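Local structure of ATP phosphoribosyltransferase (Thermotoga maritima, 1O63) at residues Q115-C118 and G122-C125; V58-F63 and P178-T183; R126-K131 and A140-L145. The protein probably catalyses the first step of histidine biosynthesis, joining ATP and 5-phosphoribose 1-diphosphate to give N'-(5'-phosphoribosyl)-ATP. All blocks are in the same frame, centred on the assembly; numbering follows the deposited sequence.

Interaction 1. Residues Q115-C118 and G122-C125; sequences QRYC and GWHC
C118 and C125 both place SG opposite their own carbonyl carbon, next to the backbone N (chi1 near -65° in both). This pose brings the two sulfurs to bonding distance across the turn. They are joined in a disulfide, with C118 SG 2.1 Å from C125 SG. Its C-S-S-C torsion is -100°, near the preferred right angle. The bond ties the last part of helix 111-121 to the first residue of strand 125-129.

G122 ends the helix. Its positive phi, with two bonds back into the last turn, makes a Schellman motif. The backbone N-H of W123 turns back to the helix and gives a nearly straight hydrogen bond to the carbonyl of C118, with N 3.1 Å from O. The donor stands above the carbonyl plane. C118 is therefore held twice, by its sulfur and by its backbone oxygen.

W123 CB points toward the helix, and its indole lies beside Y117 and C118. C118 SG lies at the rim of the indole, near its plane. Y117 swings its ring to the same indole, with CG trans to the backbone N (chi1 -179°). The edge of Y117 is turned to the face of W123 in an offset edge-to-face pair. The ring planes are almost perpendicular, and the centroid of Y117 is 5.6 Å from that of the W123 six-membered ring. The closest carbons are Y117 CE1 and W123 CZ3, 3.7 Å apart. The Y117 hydroxyl is hydrogen-bonded to D165, which fixes the far end of the ring.

K104 makes a cation-pi contact with W123. Both cysteines rest on I106 of strand 104-108. Y117 and W123 pack on L91 of strand 81-94, so the helix end is seated on the sheet.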
ATOM      1  N   GLN A 115      -4.189  -6.164 -16.153  1.00 23.25           N
ATOM      2  CA  GLN A 115      -5.237  -6.055 -17.182  1.00 27.36           C
ATOM      3  C   GLN A 115      -4.608  -5.890 -18.558  1.00 28.12           C
ATOM      4  O   GLN A 115      -5.039  -6.537 -19.524  1.00 30.81           O
ATOM      5  CB  GLN A 115      -6.174  -4.896 -16.864  1.00 31.67           C
ATOM      6  CG  GLN A 115      -7.105  -4.513 -18.027  1.00 36.09           C
ATOM      7  CD  GLN A 115      -8.170  -5.565 -18.243  1.00 40.62           C
ATOM      8  OE1 GLN A 115      -8.453  -6.358 -17.338  1.00 44.60           O
ATOM      9  NE2 GLN A 115      -8.775  -5.596 -19.423  1.00 41.27           N
ATOM     10  N   ARG A 116      -3.550  -5.073 -18.663  1.00 27.40           N
ATOM     11  CA  ARG A 116      -2.872  -4.883 -19.951  1.00 26.27           C
ATOM     12  C   ARG A 116      -2.279  -6.195 -20.455  1.00 28.17           C
ATOM     13  O   ARG A 116      -2.240  -6.482 -21.659  1.00 24.72           O
ATOM     14  CB  ARG A 116      -1.780  -3.824 -19.819  1.00 32.38           C
ATOM     15  CG  ARG A 116      -1.233  -3.275 -21.117  1.00 36.10           C
ATOM     16  CD  ARG A 116      -0.295  -2.082 -20.889  1.00 34.44           C
ATOM     17  NE  ARG A 116      -1.013  -1.007 -20.232  1.00 40.69           N
ATOM     18  CZ  ARG A 116      -0.792  -0.519 -19.018  1.00 40.75           C
ATOM     19  NH1 ARG A 116       0.209  -0.987 -18.280  1.00 37.73           N
ATOM     20  NH2 ARG A 116      -1.579   0.456 -18.575  1.00 41.15           N
ATOM     21  N   TYR A 117      -1.724  -6.980 -19.532  1.00 25.81           N
ATOM     22  CA  TYR A 117      -1.157  -8.275 -19.871  1.00 26.56           C
ATOM     23  C   TYR A 117      -2.236  -9.190 -20.415  1.00 27.35           C
ATOM     24  O   TYR A 117      -2.152  -9.634 -21.579  1.00 26.67           O
ATOM     25  CB  TYR A 117      -0.399  -8.873 -18.679  1.00 26.96           C
ATOM     26  CG  TYR A 117       0.225 -10.219 -19.021  1.00 27.57           C
ATOM     27  CD1 TYR A 117      -0.370 -11.398 -18.602  1.00 28.76           C
ATOM     28  CD2 TYR A 117       1.350 -10.275 -19.847  1.00 27.02           C
ATOM     29  CE1 TYR A 117       0.173 -12.626 -18.957  1.00 30.14           C
ATOM     30  CE2 TYR A 117       1.905 -11.487 -20.195  1.00 27.23           C
ATOM     31  CZ  TYR A 117       1.311 -12.656 -19.735  1.00 30.73           C
ATOM     32  OH  TYR A 117       1.860 -13.882 -20.075  1.00 32.05           O
ATOM     33  N   CYS A 118      -3.353  -9.328 -19.712  1.00 28.35           N
ATOM     34  CA  CYS A 118      -4.465 -10.154 -20.187  1.00 30.01           C
ATOM     35  C   CYS A 118      -4.928  -9.759 -21.599  1.00 32.48           C
ATOM     36  O   CYS A 118      -4.984 -10.617 -22.498  1.00 30.51           O
ATOM     37  CB  CYS A 118      -5.616 -10.156 -19.210  1.00 30.18           C
ATOM     38  SG  CYS A 118      -5.232 -10.909 -17.579  1.00 32.07           S
ATOM     39  N   GLY A 122      -5.440 -11.834 -24.982  1.00 44.55           N
ATOM     40  CA  GLY A 122      -6.827 -12.155 -25.345  1.00 43.34           C
ATOM     41  C   GLY A 122      -7.496 -13.003 -24.268  1.00 43.45           C
ATOM     42  O   GLY A 122      -8.506 -13.664 -24.517  1.00 42.61           O
ATOM     43  N   TRP A 123      -6.960 -12.969 -23.042  1.00 41.48           N
ATOM     44  CA  TRP A 123      -7.495 -13.744 -21.945  1.00 39.45           C
ATOM     45  C   TRP A 123      -8.667 -13.022 -21.273  1.00 40.40           C
ATOM     46  O   TRP A 123      -8.663 -11.789 -21.181  1.00 41.25           O
ATOM     47  CB  TRP A 123      -6.428 -13.969 -20.878  1.00 35.62           C
ATOM     48  CG  TRP A 123      -5.288 -14.867 -21.186  1.00 34.39           C
ATOM     49  CD1 TRP A 123      -5.119 -15.672 -22.273  1.00 35.04           C
ATOM     50  CD2 TRP A 123      -4.145 -15.111 -20.339  1.00 34.59           C
ATOM     51  NE1 TRP A 123      -3.949 -16.373 -22.175  1.00 38.18           N
ATOM     52  CE2 TRP A 123      -3.332 -16.049 -20.989  1.00 34.45           C
ATOM     53  CE3 TRP A 123      -3.755 -14.625 -19.080  1.00 30.65           C
ATOM     54  CZ2 TRP A 123      -2.132 -16.506 -20.456  1.00 35.38           C
ATOM     55  CZ3 TRP A 123      -2.553 -15.072 -18.549  1.00 28.68           C
ATOM     56  CH2 TRP A 123      -1.766 -16.000 -19.223  1.00 32.32           C
ATOM     57  N   HIS A 124      -9.604 -13.800 -20.756  1.00 40.29           N
ATOM     58  CA  HIS A 124     -10.648 -13.244 -19.879  1.00 40.87           C
ATOM     59  C   HIS A 124     -10.117 -13.436 -18.450  1.00 38.53           C
ATOM     60  O   HIS A 124      -9.789 -14.576 -18.089  1.00 37.59           O
ATOM     61  CB  HIS A 124     -11.975 -13.953 -20.069  1.00 49.91           C
ATOM     62  CG  HIS A 124     -12.709 -13.558 -21.325  1.00 54.47           C
ATOM     63  ND1 HIS A 124     -12.414 -14.101 -22.553  1.00 56.31           N
ATOM     64  CD2 HIS A 124     -13.721 -12.681 -21.526  1.00 55.42           C
ATOM     65  CE1 HIS A 124     -13.213 -13.573 -23.467  1.00 57.09           C
ATOM     66  NE2 HIS A 124     -14.019 -12.715 -22.867  1.00 57.46           N
ATOM     67  N   CYS A 125      -9.922 -12.365 -17.718  1.00 36.88           N
ATOM     68  CA  CYS A 125      -9.312 -12.458 -16.389  1.00 35.21           C
ATOM     69  C   CYS A 125     -10.189 -11.907 -15.292  1.00 34.81           C
ATOM     70  O   CYS A 125     -10.896 -10.899 -15.450  1.00 37.53           O
ATOM     71  CB  CYS A 125      -7.969 -11.673 -16.432  1.00 35.34           C
ATOM     72  SG  CYS A 125      -6.692 -12.382 -17.477  1.00 34.12           S
TER

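Interaction 2. Residues V58-F63 and P178-T183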
ATOM      1  N   VAL A  58       4.050  20.120  -6.872  1.00 24.14           N
ATOM      2  CA  VAL A  58       4.779  20.506  -5.650  1.00 24.01           C
ATOM      3  C   VAL A  58       6.242  20.105  -5.712  1.00 23.49           C
ATOM      4  O   VAL A  58       7.086  20.555  -4.905  1.00 24.81           O
ATOM      5  CB  VAL A  58       4.093  19.970  -4.387  1.00 30.32           C
ATOM      6  CG1 VAL A  58       2.662  20.554  -4.279  1.00 30.84           C
ATOM      7  CG2 VAL A  58       4.021  18.459  -4.394  1.00 33.14           C
ATOM      8  N   ALA A  59       6.586  19.257  -6.661  1.00 20.88           N
ATOM      9  CA  ALA A  59       7.943  18.803  -6.889  1.00 21.29           C
ATOM     10  C   ALA A  59       8.331  19.073  -8.359  1.00 21.22           C
ATOM     11  O   ALA A  59       7.463  19.057  -9.228  1.00 20.40           O
ATOM     12  CB  ALA A  59       8.036  17.300  -6.620  1.00 21.88           C
ATOM     13  N   ASP A  60       9.602  19.271  -8.614  1.00 19.90           N
ATOM     14  CA  ASP A  60      10.123  19.500  -9.950  1.00 20.70           C
ATOM     15  C   ASP A  60      10.583  18.195 -10.608  1.00 19.81           C
ATOM     16  O   ASP A  60      10.363  17.988 -11.797  1.00 20.77           O
ATOM     17  CB  ASP A  60      11.352  20.450  -9.861  1.00 18.89           C
ATOM     18  CG  ASP A  60      10.905  21.825  -9.329  1.00 23.03           C
ATOM     19  OD1 ASP A  60       9.963  22.371  -9.919  1.00 22.12           O
ATOM     20  OD2 ASP A  60      11.529  22.316  -8.384  1.00 22.75           O
ATOM     21  N   ILE A  61      11.372  17.394  -9.894  1.00 19.95           N
ATOM     22  CA  ILE A  61      11.923  16.152 -10.458  1.00 18.84           C
ATOM     23  C   ILE A  61      11.615  14.993  -9.503  1.00 20.70           C
ATOM     24  O   ILE A  61      11.632  15.197  -8.291  1.00 18.71           O
ATOM     25  CB  ILE A  61      13.428  16.268 -10.680  1.00 21.75           C
ATOM     26  CG1 ILE A  61      13.731  17.381 -11.724  1.00 21.74           C
ATOM     27  CG2 ILE A  61      14.047  14.960 -11.212  1.00 21.13           C
ATOM     28  CD1 ILE A  61      15.151  17.914 -11.583  1.00 23.31           C
ATOM     29  N   GLY A  62      11.384  13.798 -10.050  1.00 19.73           N
ATOM     30  CA  GLY A  62      11.160  12.635  -9.198  1.00 20.22           C
ATOM     31  C   GLY A  62      11.750  11.377  -9.834  1.00 21.96           C
ATOM     32  O   GLY A  62      12.386  11.422 -10.896  1.00 19.87           O
ATOM     33  N   PHE A  63      11.749  10.304  -9.042  1.00 20.74           N
ATOM     34  CA  PHE A  63      12.258   9.007  -9.417  1.00 22.19           C
ATOM     35  C   PHE A  63      11.267   7.910  -8.951  1.00 23.11           C
ATOM     36  O   PHE A  63      10.706   8.037  -7.869  1.00 21.68           O
ATOM     37  CB  PHE A  63      13.623   8.705  -8.791  1.00 19.59           C
ATOM     38  CG  PHE A  63      14.640   9.790  -9.012  1.00 22.18           C
ATOM     39  CD1 PHE A  63      14.670  10.904  -8.185  1.00 22.51           C
ATOM     40  CD2 PHE A  63      15.527   9.728 -10.072  1.00 23.97           C
ATOM     41  CE1 PHE A  63      15.559  11.930  -8.372  1.00 24.56           C
ATOM     42  CE2 PHE A  63      16.417  10.770 -10.298  1.00 26.45           C
ATOM     43  CZ  PHE A  63      16.444  11.854  -9.448  1.00 27.21           C
ATOM     44  N   PRO A 178       6.404  18.832 -16.119  1.00 26.91           N
ATOM     45  CA  PRO A 178       6.461  19.632 -17.322  1.00 29.21           C
ATOM     46  C   PRO A 178       6.453  21.132 -17.102  1.00 29.24           C
ATOM     47  O   PRO A 178       7.056  21.899 -17.864  1.00 28.90           O
ATOM     48  CB  PRO A 178       5.241  19.209 -18.132  1.00 29.95           C
ATOM     49  CG  PRO A 178       4.426  18.346 -17.258  1.00 31.15           C
ATOM     50  CD  PRO A 178       5.305  17.839 -16.155  1.00 28.90           C
ATOM     51  N   VAL A 179       5.735  21.630 -16.113  1.00 28.80           N
ATOM     52  CA  VAL A 179       5.719  23.056 -15.810  1.00 31.31           C
ATOM     53  C   VAL A 179       7.076  23.537 -15.318  1.00 31.65           C
ATOM     54  O   VAL A 179       7.544  24.624 -15.691  1.00 31.31           O
ATOM     55  CB  VAL A 179       4.658  23.395 -14.746  1.00 33.54           C
ATOM     56  CG1 VAL A 179       4.784  24.836 -14.297  1.00 33.29           C
ATOM     57  CG2 VAL A 179       3.262  23.117 -15.273  1.00 35.45           C
ATOM     58  N   SER A 180       7.756  22.719 -14.510  1.00 31.14           N
ATOM     59  CA  SER A 180       9.068  23.029 -13.978  1.00 32.64           C
ATOM     60  C   SER A 180      10.095  23.178 -15.106  1.00 34.90           C
ATOM     61  O   SER A 180      11.016  23.987 -15.045  1.00 31.69           O
ATOM     62  CB  SER A 180       9.572  21.918 -13.036  1.00 28.94           C
ATOM     63  OG  SER A 180       8.797  21.900 -11.860  1.00 28.88           O
ATOM     64  N   TYR A 181       9.849  22.418 -16.171  1.00 37.48           N
ATOM     65  CA  TYR A 181      10.657  22.488 -17.376  1.00 42.49           C
ATOM     66  C   TYR A 181      10.451  23.810 -18.092  1.00 44.43           C
ATOM     67  O   TYR A 181      11.303  24.291 -18.854  1.00 46.16           O
ATOM     68  CB  TYR A 181      10.350  21.272 -18.260  1.00 42.90           C
ATOM     69  CG  TYR A 181      11.591  20.492 -18.659  1.00 44.25           C
ATOM     70  CD1 TYR A 181      12.753  21.170 -19.009  1.00 45.84           C
ATOM     71  CD2 TYR A 181      11.603  19.107 -18.721  1.00 43.76           C
ATOM     72  CE1 TYR A 181      13.893  20.494 -19.385  1.00 46.67           C
ATOM     73  CE2 TYR A 181      12.744  18.418 -19.112  1.00 45.05           C
ATOM     74  CZ  TYR A 181      13.876  19.115 -19.452  1.00 47.00           C
ATOM     75  OH  TYR A 181      15.027  18.465 -19.868  1.00 47.74           O
ATOM     76  N   ARG A 182       9.318  24.449 -17.834  1.00 46.53           N
ATOM     77  CA  ARG A 182       9.014  25.788 -18.369  1.00 48.06           C
ATOM     78  C   ARG A 182       9.606  26.825 -17.409  1.00 48.60           C
ATOM     79  O   ARG A 182      10.671  27.392 -17.691  1.00 50.55           O
ATOM     80  CB  ARG A 182       7.523  25.939 -18.552  1.00 50.74           C
ATOM     81  CG  ARG A 182       6.875  27.281 -18.666  1.00 54.47           C
ATOM     82  CD  ARG A 182       5.442  27.212 -19.188  1.00 55.22           C
ATOM     83  NE  ARG A 182       4.472  26.800 -18.199  1.00 56.90           N
ATOM     84  CZ  ARG A 182       3.824  27.603 -17.366  1.00 57.34           C
ATOM     85  NH1 ARG A 182       2.949  27.123 -16.481  1.00 56.90           N
ATOM     86  NH2 ARG A 182       4.029  28.910 -17.400  1.00 58.64           N
ATOM     87  N   THR A 183       9.103  26.878 -16.191  1.00 46.65           N
ATOM     88  CA  THR A 183       9.478  27.832 -15.179  1.00 44.73           C
ATOM     89  C   THR A 183      10.921  27.839 -14.739  1.00 43.40           C
ATOM     90  O   THR A 183      11.464  28.908 -14.417  1.00 43.46           O
ATOM     91  CB  THR A 183       8.571  27.640 -13.923  1.00 45.87           C
ATOM     92  OG1 THR A 183       8.626  26.256 -13.531  1.00 44.31           O
ATOM     93  CG2 THR A 183       7.131  27.980 -14.281  1.00 44.65           C
TER
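D60 and S180 meet through their side chains just before strand 61-65, an inner strand of a mixed sheet, in a protein whose family belongs to the periplasmic binding protein clan. S180 OG is placed to donate to D60 OD1, but the modelled separation of S180 OG and D60 OD1, 2.3 Å, is too short to be taken literally. S180 CB points toward the D60 loop, and OG, turned beside its own N (chi1 -69°), meets the carboxylate.

The other carboxylate oxygen of D60 is also held. OD2 forms a salt bridge with K184 and accepts a hydrogen bond from the backbone N of K4. The aspartate thus joins three parts of the chain, and the nearby lysine probably favours its charged form. N177, just before the helix, links the segments: its ND2 donates to A59 O, and its OD1 accepts a hydrogen bond from V179 N.

Within the helix, V179 O receives three donors. They are R182 N, T183 N and the hydroxyl T183 OG1, which stands above the carbonyl plane of V179, 2.9 Å from V179 O.

Interaction 3. Residues R126-K131 and A140-L145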
ATOM      1  N   ARG A 126     -10.148 -12.528 -14.139  1.00 34.51           N
ATOM      2  CA  ARG A 126     -10.838 -12.055 -12.931  1.00 34.36           C
ATOM      3  C   ARG A 126      -9.717 -11.525 -12.007  1.00 32.11           C
ATOM      4  O   ARG A 126      -8.998 -12.349 -11.426  1.00 29.08           O
ATOM      5  CB  ARG A 126     -11.567 -13.226 -12.305  1.00 39.59           C
ATOM      6  CG  ARG A 126     -12.652 -12.916 -11.314  1.00 49.64           C
ATOM      7  CD  ARG A 126     -13.890 -12.316 -11.979  1.00 56.59           C
ATOM      8  NE  ARG A 126     -15.116 -12.847 -11.430  1.00 61.82           N
ATOM      9  CZ  ARG A 126     -15.501 -12.879 -10.166  1.00 63.49           C
ATOM     10  NH1 ARG A 126     -16.682 -13.428  -9.855  1.00 66.11           N
ATOM     11  NH2 ARG A 126     -14.758 -12.395  -9.189  1.00 64.00           N
ATOM     12  N   ILE A 127      -9.490 -10.221 -12.029  1.00 28.68           N
ATOM     13  CA  ILE A 127      -8.323  -9.664 -11.324  1.00 29.05           C
ATOM     14  C   ILE A 127      -8.593  -9.326  -9.876  1.00 29.09           C
ATOM     15  O   ILE A 127      -9.416  -8.470  -9.560  1.00 30.13           O
ATOM     16  CB  ILE A 127      -7.774  -8.414 -12.034  1.00 26.82           C
ATOM     17  CG1 ILE A 127      -7.398  -8.733 -13.474  1.00 29.47           C
ATOM     18  CG2 ILE A 127      -6.560  -7.856 -11.280  1.00 25.13           C
ATOM     19  CD1 ILE A 127      -7.037  -7.496 -14.289  1.00 30.19           C
ATOM     20  N   ILE A 128      -7.785  -9.899  -8.977  1.00 27.40           N
ATOM     21  CA  ILE A 128      -7.966  -9.663  -7.545  1.00 27.39           C
ATOM     22  C   ILE A 128      -6.846  -8.833  -6.944  1.00 25.94           C
ATOM     23  O   ILE A 128      -5.740  -9.329  -6.726  1.00 24.54           O
ATOM     24  CB  ILE A 128      -8.045 -11.030  -6.816  1.00 28.09           C
ATOM     25  CG1 ILE A 128      -9.203 -11.848  -7.443  1.00 30.13           C
ATOM     26  CG2 ILE A 128      -8.253 -10.804  -5.333  1.00 26.97           C
ATOM     27  CD1 ILE A 128      -9.299 -13.268  -6.955  1.00 33.68           C
ATOM     28  N   PRO A 129      -7.114  -7.571  -6.629  1.00 26.97           N
ATOM     29  CA  PRO A 129      -6.142  -6.667  -6.076  1.00 27.58           C
ATOM     30  C   PRO A 129      -5.759  -6.992  -4.639  1.00 27.81           C
ATOM     31  O   PRO A 129      -6.642  -7.203  -3.808  1.00 28.27           O
ATOM     32  CB  PRO A 129      -6.814  -5.293  -6.091  1.00 27.97           C
ATOM     33  CG  PRO A 129      -8.003  -5.434  -6.946  1.00 29.88           C
ATOM     34  CD  PRO A 129      -8.416  -6.886  -6.877  1.00 27.96           C
ATOM     35  N   LEU A 130      -4.471  -7.028  -4.369  1.00 27.61           N
ATOM     36  CA  LEU A 130      -3.957  -7.310  -3.017  1.00 26.06           C
ATOM     37  C   LEU A 130      -2.938  -6.218  -2.680  1.00 27.97           C
ATOM     38  O   LEU A 130      -2.341  -5.638  -3.612  1.00 25.85           O
ATOM     39  CB  LEU A 130      -3.258  -8.672  -2.992  1.00 24.18           C
ATOM     40  CG  LEU A 130      -4.147  -9.909  -3.103  1.00 24.73           C
ATOM     41  CD1 LEU A 130      -3.323 -11.193  -3.044  1.00 23.01           C
ATOM     42  CD2 LEU A 130      -5.193  -9.907  -1.986  1.00 22.29           C
ATOM     43  N   LYS A 131      -2.612  -6.077  -1.403  1.00 28.54           N
ATOM     44  CA  LYS A 131      -1.653  -5.056  -0.996  1.00 31.33           C
ATOM     45  C   LYS A 131      -0.264  -5.621  -0.782  1.00 30.52           C
ATOM     46  O   LYS A 131       0.679  -4.857  -0.614  1.00 32.54           O
ATOM     47  CB  LYS A 131      -2.106  -4.365   0.292  1.00 37.99           C
ATOM     48  CG  LYS A 131      -3.520  -3.834   0.293  1.00 44.53           C
ATOM     49  CD  LYS A 131      -3.537  -2.345  -0.066  1.00 49.35           C
ATOM     50  CE  LYS A 131      -3.529  -2.176  -1.576  1.00 54.14           C
ATOM     51  NZ  LYS A 131      -2.963  -0.852  -1.988  1.00 60.74           N
ATOM     52  N   ALA A 140      -3.764 -20.420  -1.099  1.00 30.36           N
ATOM     53  CA  ALA A 140      -5.005 -20.273  -0.366  1.00 30.21           C
ATOM     54  C   ALA A 140      -6.236 -20.567  -1.226  1.00 31.02           C
ATOM     55  O   ALA A 140      -7.371 -20.557  -0.707  1.00 28.18           O
ATOM     56  CB  ALA A 140      -5.166 -18.856   0.216  1.00 27.32           C
ATOM     57  N   GLY A 141      -6.068 -20.673  -2.541  1.00 30.35           N
ATOM     58  CA  GLY A 141      -7.228 -20.896  -3.416  1.00 31.61           C
ATOM     59  C   GLY A 141      -7.879 -19.582  -3.835  1.00 29.72           C
ATOM     60  O   GLY A 141      -8.987 -19.561  -4.346  1.00 28.97           O
ATOM     61  N   LEU A 142      -7.185 -18.473  -3.596  1.00 30.04           N
ATOM     62  CA  LEU A 142      -7.752 -17.146  -3.927  1.00 28.20           C
ATOM     63  C   LEU A 142      -7.557 -16.868  -5.414  1.00 27.11           C
ATOM     64  O   LEU A 142      -8.383 -16.237  -6.050  1.00 26.80           O
ATOM     65  CB  LEU A 142      -7.030 -16.105  -3.096  1.00 29.20           C
ATOM     66  CG  LEU A 142      -7.526 -14.707  -2.934  1.00 31.60           C
ATOM     67  CD1 LEU A 142      -6.564 -13.674  -3.488  1.00 31.61           C
ATOM     68  CD2 LEU A 142      -8.946 -14.493  -3.434  1.00 29.65           C
ATOM     69  N   SER A 143      -6.449 -17.381  -5.977  1.00 24.36           N
ATOM     70  CA  SER A 143      -6.239 -17.153  -7.400  1.00 25.73           C
ATOM     71  C   SER A 143      -5.568 -18.361  -8.044  1.00 25.53           C
ATOM     72  O   SER A 143      -5.035 -19.222  -7.334  1.00 25.01           O
ATOM     73  CB  SER A 143      -5.381 -15.891  -7.639  1.00 26.19           C
ATOM     74  OG  SER A 143      -4.010 -16.109  -7.355  1.00 22.60           O
ATOM     75  N   ASP A 144      -5.616 -18.365  -9.369  1.00 24.34           N
ATOM     76  CA  ASP A 144      -4.942 -19.404 -10.131  1.00 24.74           C
ATOM     77  C   ASP A 144      -3.489 -18.991 -10.328  1.00 24.43           C
ATOM     78  O   ASP A 144      -2.552 -19.782 -10.328  1.00 23.71           O
ATOM     79  CB  ASP A 144      -5.666 -19.568 -11.474  1.00 29.94           C
ATOM     80  CG  ASP A 144      -7.090 -20.093 -11.305  1.00 33.70           C
ATOM     81  OD1 ASP A 144      -7.218 -21.256 -10.898  1.00 33.74           O
ATOM     82  OD2 ASP A 144      -8.065 -19.373 -11.611  1.00 35.15           O
ATOM     83  N   LEU A 145      -3.303 -17.685 -10.576  1.00 20.74           N
ATOM     84  CA  LEU A 145      -2.053 -17.113 -10.975  1.00 20.36           C
ATOM     85  C   LEU A 145      -1.823 -15.767 -10.248  1.00 20.34           C
ATOM     86  O   LEU A 145      -2.736 -15.206  -9.683  1.00 21.37           O
ATOM     87  CB  LEU A 145      -2.022 -16.761 -12.488  1.00 18.32           C
ATOM     88  CG  LEU A 145      -2.327 -17.866 -13.492  1.00 24.59           C
ATOM     89  CD1 LEU A 145      -2.672 -17.302 -14.873  1.00 20.93           C
ATOM     90  CD2 LEU A 145      -1.187 -18.859 -13.618  1.00 25.28           C
TER
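I128 and L142 meet end to end, and L142 also reaches L130. This is the close part of the contact. I128 CD1 lies 3.7 Å from L142 CD2, while I128 CG2 lies 3.8 Å from L142 CD1. Both methyls of L142 thus find a partner on the one isoleucine. The I128 side chain extends fully (chi2 173°), so CD1 also comes close to the L142 backbone, 3.2 Å from L142 O. L142 CB points toward the strand, and CG lies anti to its own N (chi1 -166°). Its second torsion, -118°, lies off the staggered values, which may reflect some strain.

The L130 end is less tight. L130 CD1 and L142 CD1 approach tip to tip at 4.1 Å. No hydrogen bond crosses the contact. The backbones stand well apart, with I128 CA 7.7 Å from S143 CA.

The two segments belong to a beta-alpha-beta crossover. Strand 125-129 leads through helix 136-140 into strand 145-150, and strand 104-108 lies between the two strands, parallel to both. G141 ends the helix in a Schellman motif, and the chain then drops L142 onto the strand. S143 OG donates to the carbonyl of L145, with OG 2.8 Å from O, and so braces the bend before strand 145-150. R105 NH2 bonds G141 O, and the backbone N of R105 bonds D144 OD2.

The solvent side is different. R126 and K131 at the segment ends are exposed and do not meet the other segment. P129, between the two touching residues, is turned away and exposed. The leucine-isoleucine cluster itself is covered by the second subunit: H56 of that subunit packs on I128 and L142, and D49 of the second subunit touches L130 and accepts from the N-H of K131.

Overall arrangement
Interactions 1 and 3 are neighbours, with centres 14 Å apart. They touch where Q115 packs on I127, and they follow one another along helix 111-121, strand 125-129, helix 136-140 and strand 145-150. Interaction 2 lies on the other side of the chain's centre, 34 Å from interaction 1 and 37 Å from interaction 3, centre to centre. Its segments, 58-63 and 178-183, bracket both others in sequence. The chain leaves the half of the sheet that holds strand 61-65, builds the other half, ending at strand 125-129, and returns. Long strands 81-94 and 161-176 run in the middle of the sheet order. This is consistent with the two-lobed layout of the periplasmic binding protein clan.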